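Local coordinates for molybdenum ABC transporter, periplasmic molybdenum-binding protein (Vibrio cholerae, PDB 4RXL) that binds tungstate and probably delivers molybdate or tungstate to an ABC importer as its periplasmic solute-binding component, at residues A53-A64 with I195-K205; A83-P91 with S165-A175. One frame throughout, in Å; residues are numbered along the deposited sequence.

Contact 1. Residues A53-A64 with I195-K205. With WO4 (tungstate(VI)ion), chain B.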
loop_
_atom_site.group_PDB
_atom_site.type_symbol
_atom_site.label_atom_id
_atom_site.label_comp_id
_atom_site.label_asym_id
_atom_site.label_seq_id
_atom_site.Cartn_x
_atom_site.Cartn_y
_atom_site.Cartn_z
ATOM N N ALA A 53 -15.928 -11.954 -1.710
ATOM C CA ALA A 53 -14.806 -11.327 -2.336
ATOM C C ALA A 53 -14.439 -12.244 -3.468
ATOM O O ALA A 53 -14.351 -13.447 -3.283
ATOM C CB ALA A 53 -13.655 -11.184 -1.367
ATOM N N ASP A 54 -14.320 -11.681 -4.655
ATOM C CA ASP A 54 -13.929 -12.448 -5.832
ATOM C C ASP A 54 -12.441 -12.326 -6.090
ATOM O O ASP A 54 -11.812 -13.266 -6.547
ATOM C CB ASP A 54 -14.747 -11.993 -7.032
ATOM C CG ASP A 54 -16.242 -12.273 -6.848
ATOM O OD1 ASP A 54 -16.642 -13.460 -6.915
ATOM O OD2 ASP A 54 -17.033 -11.316 -6.618
ATOM N N LEU A 55 -11.900 -11.162 -5.803
ATOM C CA LEU A 55 -10.488 -10.836 -6.042
ATOM C C LEU A 55 -9.945 -10.086 -4.865
ATOM O O LEU A 55 -10.670 -9.273 -4.255
ATOM C CB LEU A 55 -10.329 -9.918 -7.262
ATOM C CG LEU A 55 -10.746 -10.383 -8.657
ATOM C CD1 LEU A 55 -10.498 -9.250 -9.638
ATOM C CD2 LEU A 55 -9.973 -11.619 -9.048
ATOM N N PHE A 56 -8.664 -10.301 -4.604
ATOM C CA PHE A 56 -7.932 -9.614 -3.539
ATOM C C PHE A 56 -6.583 -9.114 -4.007
ATOM O O PHE A 56 -5.802 -9.859 -4.538
ATOM C CB PHE A 56 -7.742 -10.575 -2.359
ATOM C CG PHE A 56 -6.924 -10.008 -1.191
ATOM C CD1 PHE A 56 -7.150 -8.749 -0.649
ATOM C CD2 PHE A 56 -5.942 -10.780 -0.616
ATOM C CE1 PHE A 56 -6.409 -8.311 0.451
ATOM C CE2 PHE A 56 -5.189 -10.322 0.450
ATOM C CZ PHE A 56 -5.439 -9.101 0.997
ATOM N N ILE A 57 -6.311 -7.836 -3.833
ATOM C CA ILE A 57 -4.996 -7.272 -4.129
ATOM C C ILE A 57 -4.388 -6.830 -2.813
ATOM O O ILE A 57 -4.902 -5.945 -2.138
ATOM C CB ILE A 57 -5.090 -6.060 -5.088
ATOM C CG1 ILE A 57 -5.688 -6.513 -6.433
ATOM C CG2 ILE A 57 -3.735 -5.363 -5.270
ATOM C CD1 ILE A 57 -6.023 -5.353 -7.363
ATOM N N SER A 58 -3.280 -7.437 -2.449
ATOM C CA SER A 58 -2.553 -7.087 -1.219
ATOM C C SER A 58 -1.352 -6.209 -1.503
ATOM O O SER A 58 -0.790 -6.259 -2.589
ATOM C CB SER A 58 -2.085 -8.389 -0.594
ATOM O OG SER A 58 -1.400 -8.163 0.618
ATOM N N ALA A 59 -0.923 -5.412 -0.518
ATOM C CA ALA A 59 0.296 -4.623 -0.627
ATOM C C ALA A 59 1.541 -5.363 -0.138
ATOM O O ALA A 59 2.647 -4.786 -0.119
ATOM C CB ALA A 59 0.122 -3.306 0.077
ATOM N N ASN A 60 1.367 -6.628 0.263
ATOM C CA ASN A 60 2.505 -7.543 0.414
ATOM C C ASN A 60 2.184 -8.977 0.004
ATOM O O ASN A 60 1.025 -9.321 -0.171
ATOM C CB ASN A 60 3.099 -7.474 1.827
ATOM C CG ASN A 60 2.205 -8.047 2.899
ATOM O OD1 ASN A 60 1.203 -8.708 2.629
ATOM N ND2 ASN A 60 2.584 -7.778 4.166
ATOM N N GLU A 61 3.201 -9.812 -0.152
ATOM C CA GLU A 61 2.971 -11.194 -0.555
ATOM C C GLU A 61 2.334 -11.995 0.570
ATOM O O GLU A 61 1.508 -12.877 0.332
ATOM C CB GLU A 61 4.290 -11.820 -1.043
ATOM C CG GLU A 61 4.720 -11.197 -2.383
ATOM C CD GLU A 61 6.150 -11.495 -2.805
ATOM O OE1 GLU A 61 7.055 -11.457 -1.946
ATOM O OE2 GLU A 61 6.372 -11.727 -4.015
ATOM N N GLU A 62 2.683 -11.638 1.799
ATOM C CA GLU A 62 2.301 -12.390 2.983
ATOM C C GLU A 62 0.786 -12.490 3.121
ATOM O O GLU A 62 0.270 -13.584 3.348
ATOM C CB GLU A 62 2.938 -11.761 4.235
ATOM C CG GLU A 62 4.447 -12.042 4.375
ATOM C CD GLU A 62 5.356 -11.418 3.295
ATOM O OE1 GLU A 62 5.050 -10.293 2.792
ATOM O OE2 GLU A 62 6.405 -12.054 2.970
ATOM N N TRP A 63 0.059 -11.389 2.981
ATOM C CA TRP A 63 -1.381 -11.473 3.209
ATOM C C TRP A 63 -2.111 -12.261 2.136
ATOM O O TRP A 63 -3.165 -12.820 2.422
ATOM C CB TRP A 63 -2.030 -10.110 3.433
ATOM C CG TRP A 63 -1.679 -9.627 4.827
ATOM C CD1 TRP A 63 -0.864 -8.575 5.170
ATOM C CD2 TRP A 63 -2.110 -10.218 6.046
ATOM N NE1 TRP A 63 -0.768 -8.472 6.545
ATOM C CE2 TRP A 63 -1.522 -9.477 7.103
ATOM C CE3 TRP A 63 -2.943 -11.298 6.354
ATOM C CZ2 TRP A 63 -1.752 -9.778 8.418
ATOM C CZ3 TRP A 63 -3.155 -11.605 7.662
ATOM C CH2 TRP A 63 -2.565 -10.839 8.689
ATOM N N ALA A 64 -1.558 -12.338 0.919
ATOM C CA ALA A 64 -2.189 -13.164 -0.101
ATOM C C ALA A 64 -1.860 -14.620 0.176
ATOM O O ALA A 64 -2.720 -15.494 0.046
ATOM C CB ALA A 64 -1.743 -12.746 -1.491
ATOM N N ILE A 195 8.597 -4.266 -2.078
ATOM C CA ILE A 195 7.153 -4.072 -2.050
ATOM C C ILE A 195 6.519 -4.598 -3.326
ATOM O O ILE A 195 6.858 -4.163 -4.416
ATOM C CB ILE A 195 6.812 -2.603 -1.894
ATOM C CG1 ILE A 195 7.450 -2.081 -0.616
ATOM C CG2 ILE A 195 5.300 -2.396 -1.901
ATOM C CD1 ILE A 195 7.619 -0.574 -0.600
ATOM N N ARG A 196 5.655 -5.603 -3.170
ATOM C CA ARG A 196 5.062 -6.309 -4.283
ATOM C C ARG A 196 3.595 -6.530 -3.956
ATOM O O ARG A 196 3.247 -6.804 -2.801
ATOM C CB ARG A 196 5.725 -7.657 -4.492
ATOM C CG ARG A 196 7.212 -7.585 -4.777
ATOM C CD ARG A 196 7.511 -7.095 -6.183
ATOM N NE ARG A 196 8.956 -7.061 -6.451
ATOM C CZ ARG A 196 9.780 -6.045 -6.158
ATOM N NH1 ARG A 196 11.068 -6.171 -6.450
ATOM N NH2 ARG A 196 9.350 -4.901 -5.574
ATOM N N TYR A 197 2.737 -6.352 -4.967
ATOM C CA TYR A 197 1.294 -6.492 -4.861
ATOM C C TYR A 197 0.779 -7.732 -5.559
ATOM O O TYR A 197 0.652 -7.738 -6.771
ATOM C CB TYR A 197 0.592 -5.294 -5.533
ATOM C CG TYR A 197 0.770 -3.989 -4.828
ATOM C CD1 TYR A 197 1.931 -3.296 -4.942
ATOM C CD2 TYR A 197 -0.268 -3.410 -4.054
ATOM C CE1 TYR A 197 2.118 -2.089 -4.275
ATOM C CE2 TYR A 197 -0.103 -2.199 -3.424
ATOM C CZ TYR A 197 1.090 -1.524 -3.552
ATOM O OH TYR A 197 1.295 -0.317 -2.906
ATOM N N PRO A 198 0.496 -8.785 -4.817
ATOM C CA PRO A 198 -0.164 -9.915 -5.456
ATOM C C PRO A 198 -1.645 -9.677 -5.723
ATOM O O PRO A 198 -2.327 -8.990 -4.978
ATOM C CB PRO A 198 -0.008 -11.042 -4.439
ATOM C CG PRO A 198 0.146 -10.361 -3.139
ATOM C CD PRO A 198 0.811 -9.032 -3.404
ATOM N N LEU A 199 -2.138 -10.329 -6.765
ATOM C CA LEU A 199 -3.537 -10.364 -7.106
ATOM C C LEU A 199 -3.963 -11.806 -6.934
ATOM O O LEU A 199 -3.423 -12.704 -7.612
ATOM C CB LEU A 199 -3.722 -9.907 -8.542
ATOM C CG LEU A 199 -5.034 -10.209 -9.259
ATOM C CD1 LEU A 199 -6.184 -9.434 -8.627
ATOM C CD2 LEU A 199 -4.888 -9.893 -10.734
ATOM N N ALA A 200 -4.912 -12.032 -6.029
ATOM C CA ALA A 200 -5.424 -13.372 -5.750
ATOM C C ALA A 200 -6.829 -13.545 -6.315
ATOM O O ALA A 200 -7.705 -12.703 -6.090
ATOM C CB ALA A 200 -5.418 -13.609 -4.253
ATOM N N GLN A 201 -7.064 -14.641 -7.018
ATOM C CA GLN A 201 -8.358 -14.922 -7.569
ATOM C C GLN A 201 -9.012 -15.935 -6.619
ATOM O O GLN A 201 -8.509 -17.056 -6.478
ATOM C CB GLN A 201 -8.185 -15.501 -8.982
ATOM C CG GLN A 201 -9.462 -15.605 -9.782
ATOM C CD GLN A 201 -9.249 -16.292 -11.131
ATOM O OE1 GLN A 201 -8.248 -16.044 -11.802
ATOM N NE2 GLN A 201 -10.182 -17.165 -11.518
ATOM N N LEU A 202 -10.119 -15.577 -5.979
ATOM C CA LEU A 202 -10.690 -16.381 -4.902
ATOM C C LEU A 202 -11.712 -17.433 -5.365
ATOM O O LEU A 202 -12.206 -18.234 -4.568
ATOM C CB LEU A 202 -11.294 -15.447 -3.846
ATOM C CG LEU A 202 -10.239 -14.676 -3.052
ATOM C CD1 LEU A 202 -10.590 -13.214 -2.943
ATOM C CD2 LEU A 202 -10.083 -15.295 -1.670
ATOM N N ASN A 203 -12.024 -17.460 -6.652
ATOM C CA ASN A 203 -12.914 -18.461 -7.200
ATOM C C ASN A 203 -12.672 -18.588 -8.704
ATOM O O ASN A 203 -11.842 -17.841 -9.252
ATOM C CB ASN A 203 -14.385 -18.144 -6.878
ATOM C CG ASN A 203 -14.826 -16.785 -7.388
ATOM O OD1 ASN A 203 -14.711 -16.480 -8.576
ATOM N ND2 ASN A 203 -15.347 -15.962 -6.489
ATOM N N ASP A 204 -13.387 -19.510 -9.340
ATOM C CA ASP A 204 -13.166 -19.862 -10.726
ATOM C C ASP A 204 -14.208 -19.245 -11.668
ATOM O O ASP A 204 -14.369 -19.697 -12.808
ATOM C CB ASP A 204 -13.161 -21.398 -10.871
ATOM C CG ASP A 204 -14.528 -22.034 -10.578
ATOM O OD1 ASP A 204 -15.449 -21.319 -10.115
ATOM O OD2 ASP A 204 -14.682 -23.254 -10.815
ATOM N N LYS A 205 -14.941 -18.245 -11.203
ATOM C CA LYS A 205 -15.955 -17.619 -12.043
ATOM C C LYS A 205 -15.289 -17.063 -13.282
ATOM O O LYS A 205 -14.174 -16.536 -13.206
ATOM C CB LYS A 205 -16.648 -16.482 -11.304
ATOM C CG LYS A 205 -17.541 -16.902 -10.150
ATOM C CD LYS A 205 -18.008 -15.666 -9.399
ATOM C CE LYS A 205 -19.055 -15.986 -8.349
ATOM N NZ LYS A 205 -19.331 -14.755 -7.555
HETATM W W WO4 B . -1.780 -0.807 2.617
HETATM O O1 WO4 B . -2.778 0.498 3.778
HETATM O O2 WO4 B . 0.204 -1.027 3.063
HETATM O O3 WO4 B . -2.677 -2.652 2.769
HETATM O O4 WO4 B . -1.849 -0.178 0.653
#

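Contact 2. Residues A83-P91 with S165-A175. With WO4 (tungstate(VI)ion), chain B.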
loop_
_atom_site.group_PDB
_atom_site.type_symbol
_atom_site.label_atom_id
_atom_site.label_comp_id
_atom_site.label_asym_id
_atom_site.label_seq_id
_atom_site.Cartn_x
_atom_site.Cartn_y
_atom_site.Cartn_z
ATOM N N ALA A 83 4.792 -3.300 -8.298
ATOM C CA ALA A 83 5.704 -3.034 -7.198
ATOM C C ALA A 83 5.634 -1.573 -6.803
ATOM O O ALA A 83 4.996 -0.755 -7.468
ATOM C CB ALA A 83 7.124 -3.411 -7.588
ATOM N N ASN A 84 6.266 -1.248 -5.680
ATOM C CA ASN A 84 6.242 0.126 -5.184
ATOM C C ASN A 84 7.555 0.406 -4.487
ATOM O O ASN A 84 8.409 -0.471 -4.384
ATOM C CB ASN A 84 5.036 0.343 -4.253
ATOM C CG ASN A 84 4.384 1.712 -4.400
ATOM O OD1 ASN A 84 5.042 2.717 -4.725
ATOM N ND2 ASN A 84 3.099 1.777 -4.084
ATOM N N SER A 85 7.717 1.655 -4.036
ATOM C CA SER A 85 8.800 2.017 -3.154
ATOM C C SER A 85 8.212 2.776 -1.986
ATOM O O SER A 85 7.041 3.184 -1.986
ATOM C CB SER A 85 9.869 2.802 -3.881
ATOM O OG SER A 85 9.376 4.048 -4.292
ATOM N N LEU A 86 9.035 2.969 -0.965
ATOM C CA LEU A 86 8.629 3.577 0.302
ATOM C C LEU A 86 9.328 4.937 0.479
ATOM O O LEU A 86 10.530 5.073 0.196
ATOM C CB LEU A 86 9.025 2.651 1.447
ATOM C CG LEU A 86 8.282 2.758 2.778
ATOM C CD1 LEU A 86 6.900 2.166 2.645
ATOM C CD2 LEU A 86 9.061 2.029 3.853
ATOM N N VAL A 87 8.551 5.924 0.930
ATOM C CA VAL A 87 9.040 7.277 1.091
ATOM C C VAL A 87 8.672 7.896 2.430
ATOM O O VAL A 87 7.740 7.474 3.123
ATOM C CB VAL A 87 8.554 8.190 -0.051
ATOM C CG1 VAL A 87 9.075 7.663 -1.388
ATOM C CG2 VAL A 87 7.040 8.298 -0.080
ATOM N N LEU A 88 9.480 8.894 2.770
ATOM C CA LEU A 88 9.267 9.733 3.914
ATOM C C LEU A 88 8.693 11.025 3.374
ATOM O O LEU A 88 9.292 11.680 2.501
ATOM C CB LEU A 88 10.587 9.985 4.621
ATOM C CG LEU A 88 10.535 10.815 5.911
ATOM C CD1 LEU A 88 9.725 10.108 6.995
ATOM C CD2 LEU A 88 11.955 11.054 6.350
ATOM N N ILE A 89 7.543 11.407 3.911
ATOM C CA ILE A 89 6.857 12.637 3.515
ATOM C C ILE A 89 6.672 13.626 4.663
ATOM O O ILE A 89 6.712 13.260 5.832
ATOM C CB ILE A 89 5.482 12.351 2.865
ATOM C CG1 ILE A 89 4.569 11.512 3.765
ATOM C CG2 ILE A 89 5.623 11.580 1.568
ATOM C CD1 ILE A 89 3.112 11.623 3.392
ATOM N N ARG A 90 6.451 14.876 4.272
ATOM C CA ARG A 90 6.155 15.991 5.169
ATOM C C ARG A 90 4.975 16.753 4.553
ATOM O O ARG A 90 4.737 16.627 3.346
ATOM C CB ARG A 90 7.370 16.942 5.250
ATOM C CG ARG A 90 7.703 17.642 3.939
ATOM C CD ARG A 90 8.809 18.665 4.120
ATOM N NE ARG A 90 9.200 19.322 2.868
ATOM C CZ ARG A 90 8.589 20.378 2.320
ATOM N NH1 ARG A 90 7.513 20.922 2.878
ATOM N NH2 ARG A 90 9.064 20.896 1.190
ATOM N N PRO A 91 4.245 17.555 5.359
ATOM C CA PRO A 91 3.243 18.439 4.768
ATOM C C PRO A 91 3.954 19.506 3.962
ATOM O O PRO A 91 4.993 19.998 4.408
ATOM C CB PRO A 91 2.521 19.060 5.971
ATOM C CG PRO A 91 3.036 18.365 7.180
ATOM C CD PRO A 91 4.314 17.673 6.818
ATOM N N SER A 165 0.781 15.335 11.625
ATOM C CA SER A 165 2.110 14.745 11.685
ATOM C C SER A 165 3.041 15.506 10.731
ATOM O O SER A 165 2.696 15.736 9.576
ATOM C CB SER A 165 2.065 13.270 11.285
ATOM O OG SER A 165 1.500 12.451 12.296
ATOM N N PRO A 166 4.239 15.886 11.204
ATOM C CA PRO A 166 5.206 16.565 10.351
ATOM C C PRO A 166 6.016 15.630 9.499
ATOM O O PRO A 166 6.648 16.086 8.575
ATOM C CB PRO A 166 6.098 17.303 11.362
ATOM C CG PRO A 166 6.057 16.440 12.573
ATOM C CD PRO A 166 4.689 15.831 12.606
ATOM N N LEU A 167 5.983 14.335 9.795
ATOM C CA LEU A 167 6.560 13.319 8.922
ATOM C C LEU A 167 5.642 12.104 8.910
ATOM O O LEU A 167 4.968 11.799 9.908
ATOM C CB LEU A 167 7.945 12.881 9.393
ATOM C CG LEU A 167 9.051 13.929 9.380
ATOM C CD1 LEU A 167 10.273 13.408 10.129
ATOM C CD2 LEU A 167 9.409 14.341 7.955
ATOM N N GLY A 168 5.633 11.397 7.790
ATOM C CA GLY A 168 4.980 10.123 7.698
ATOM C C GLY A 168 5.687 9.232 6.714
ATOM O O GLY A 168 6.501 9.694 5.902
ATOM N N ILE A 169 5.373 7.947 6.791
ATOM C CA ILE A 169 5.944 6.957 5.891
ATOM C C ILE A 169 4.818 6.317 5.074
ATOM O O ILE A 169 3.945 5.669 5.601
ATOM C CB ILE A 169 6.795 5.908 6.630
ATOM C CG1 ILE A 169 7.989 6.582 7.292
ATOM C CG2 ILE A 169 7.284 4.848 5.640
ATOM C CD1 ILE A 169 8.713 5.693 8.282
ATOM N N VAL A 170 4.870 6.520 3.761
ATOM C CA VAL A 170 3.868 6.053 2.857
ATOM C C VAL A 170 4.559 5.480 1.619
ATOM O O VAL A 170 5.796 5.467 1.525
ATOM C CB VAL A 170 2.846 7.150 2.472
ATOM C CG1 VAL A 170 2.101 7.673 3.687
ATOM C CG2 VAL A 170 3.527 8.276 1.724
ATOM N N TYR A 171 3.769 5.019 0.649
ATOM C CA TYR A 171 4.349 4.640 -0.624
ATOM C C TYR A 171 4.562 5.829 -1.535
ATOM O O TYR A 171 3.915 6.873 -1.412
ATOM C CB TYR A 171 3.501 3.599 -1.330
ATOM C CG TYR A 171 3.181 2.390 -0.497
ATOM C CD1 TYR A 171 4.137 1.408 -0.317
ATOM C CD2 TYR A 171 1.920 2.185 0.050
ATOM C CE1 TYR A 171 3.848 0.255 0.428
ATOM C CE2 TYR A 171 1.619 1.036 0.765
ATOM C CZ TYR A 171 2.585 0.075 0.931
ATOM O OH TYR A 171 2.361 -1.019 1.693
ATOM N N LYS A 172 5.496 5.668 -2.464
ATOM C CA LYS A 172 5.778 6.636 -3.513
ATOM C C LYS A 172 4.495 7.020 -4.236
ATOM O O LYS A 172 4.250 8.198 -4.482
ATOM C CB LYS A 172 6.809 6.063 -4.494
ATOM C CG LYS A 172 7.050 6.868 -5.759
ATOM C CD LYS A 172 7.813 8.139 -5.504
ATOM C CE LYS A 172 8.258 8.758 -6.823
ATOM N NZ LYS A 172 9.111 7.830 -7.630
ATOM N N THR A 173 3.653 6.038 -4.529
ATOM C CA THR A 173 2.398 6.294 -5.259
ATOM C C THR A 173 1.429 7.136 -4.451
ATOM O O THR A 173 0.652 7.899 -5.020
ATOM C CB THR A 173 1.728 4.989 -5.682
ATOM O OG1 THR A 173 1.557 4.195 -4.516
ATOM C CG2 THR A 173 2.554 4.241 -6.715
ATOM N N ASP A 174 1.467 7.043 -3.120
ATOM C CA ASP A 174 0.560 7.843 -2.284
ATOM C C ASP A 174 1.009 9.306 -2.335
ATOM O O ASP A 174 0.203 10.217 -2.522
ATOM C CB ASP A 174 0.564 7.362 -0.835
ATOM C CG ASP A 174 0.150 5.923 -0.674
ATOM O OD1 ASP A 174 -0.879 5.495 -1.249
ATOM O OD2 ASP A 174 0.858 5.225 0.051
ATOM N N ALA A 175 2.304 9.545 -2.191
ATOM C CA ALA A 175 2.836 10.907 -2.281
ATOM C C ALA A 175 2.564 11.528 -3.644
ATOM O O ALA A 175 2.152 12.701 -3.734
ATOM C CB ALA A 175 4.332 10.907 -1.977
HETATM W W WO4 B . -1.780 -0.807 2.617
HETATM O O1 WO4 B . -2.778 0.498 3.778
HETATM O O2 WO4 B . 0.204 -1.027 3.063
HETATM O O3 WO4 B . -2.677 -2.652 2.769
HETATM O O4 WO4 B . -1.849 -0.178 0.653
#

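Contact 1. Residues A53-A64 with I195-K205
D54 meets N203 and K205 at one end of an antiparallel strand pair, and A59 meets Y197 at the other.

The polar side-chain contacts gather on one oxygen. D54 has CG anti to its carbonyl carbon (chi1 -64°), which helps bring OD1 to N203 and K205. D54 OD1 accepts from N203 ND2 at 2.8 Å on the anti side of the carboxylate. On the syn side D54 OD1 forms a salt bridge with K205 NZ at 3.1 Å. The carboxylate and amide planes are 74° apart, yet D54 OD1 stays close to the amide plane of N203. N203 OD1 accepts from K205 N in an Asx turn that holds the two partners of D54 OD1 near each other.

Strands 55-57 and 195-201 are neighbours in the mixed sheet of this ModA-family protein, and 55-57 also pairs parallel with 6-11. F56 and A200 form a hydrogen-bonded pair, with A200 N to F56 O at 2.8 Å. L202 N to D54 O and S58 N to P198 O continue the pairing just beyond the ends of strand 55-57.

Apolar side chains meet on both faces. I57 CG1 meets L199 CD1 at 3.7 Å on the face that also carries L55 and Q201. On the face of F56 and A200, L202 CD1 lies 3.9 Å from F56 CB. P198 CG packs a tight 3.5 Å from A64 CB of helix 61-69. A59 CA sits over a face of the Y197 ring in a CH-pi contact, 4.1 Å from the centroid.

D54 OD1, shared by an amide and an ammonium group, is probably kept ionised. A59 CB, 3.7 Å from WO4 O4, gives the anion a carbon contact and no hydrogen bond. Y197 OH acts from the second shell through S13, which hydrogen-bonds the tungstate.

Contact 2. Residues A83-P91 with S165-A175
Y171 has CG anti to its carbonyl carbon (chi1 -53°), which sets the ring beside N84 and carries its hydroxyl to the tungstate. N84 turns its amide toward helix 172-177 through an unusual chi1 of -142°. The amide and ring planes are only 17° apart, and N84 ND2 lies 3.3 Å from Y171 CB. N84 ND2 also donates to T173 OG1 at 2.9 Å, close to the amide plane. N84 OD1 accepts from S85 N, so both ends of the amide are engaged. Y171 OH donates to WO4 O2 at 2.6 Å, with that oxygen at the ring edge. Y171 is also a predicted molybdate-binding residue.

Farther along, the strands pair antiparallel. V87 exchanges two backbone bonds with V170, and I89 two with G168. K172 N donates to S85 O at 3.0 Å. L86 CG meets I169 CG2 at 3.7 Å. On the face of V87 and V170, I89 CD1 packs on V170 CG2 at 3.8 Å, and I89 CG2 touches A175 CB at the same distance.

Strand 168-171, part of the mixed sheet of this ModA-family protein, runs straight into helix 172-177, with Y171 at the N-cap. D174 OD2 accepts Y171 N, and its OD1 forms a salt bridge with R154. Helix 153-161 packs on I89, helix 125-137 touches I169, and strand 181-186 pairs with strand 78-91.

How the contacts relate
Contacts 1 and 2 have centres about 23 Å apart, on opposite sides of the chain's centre, yet both reach the tungstate, and they touch through Y197, I195 and N84. Strands 195-201 and 78-91 are neighbours in one sheet and join them. Y197 OH of contact 1 lies 3.0 Å from N84 ND2 of contact 2, a probable hydrogen bond. I195 O lies 3.2 Å from N84 N, probably another. Contact 2 is nested in the chain loop that contact 1 closes. Y171 gives the anion a hydrogen bond and A59 a carbon contact; S13, S40, A126 and V153 supply the remaining hydrogen bonds.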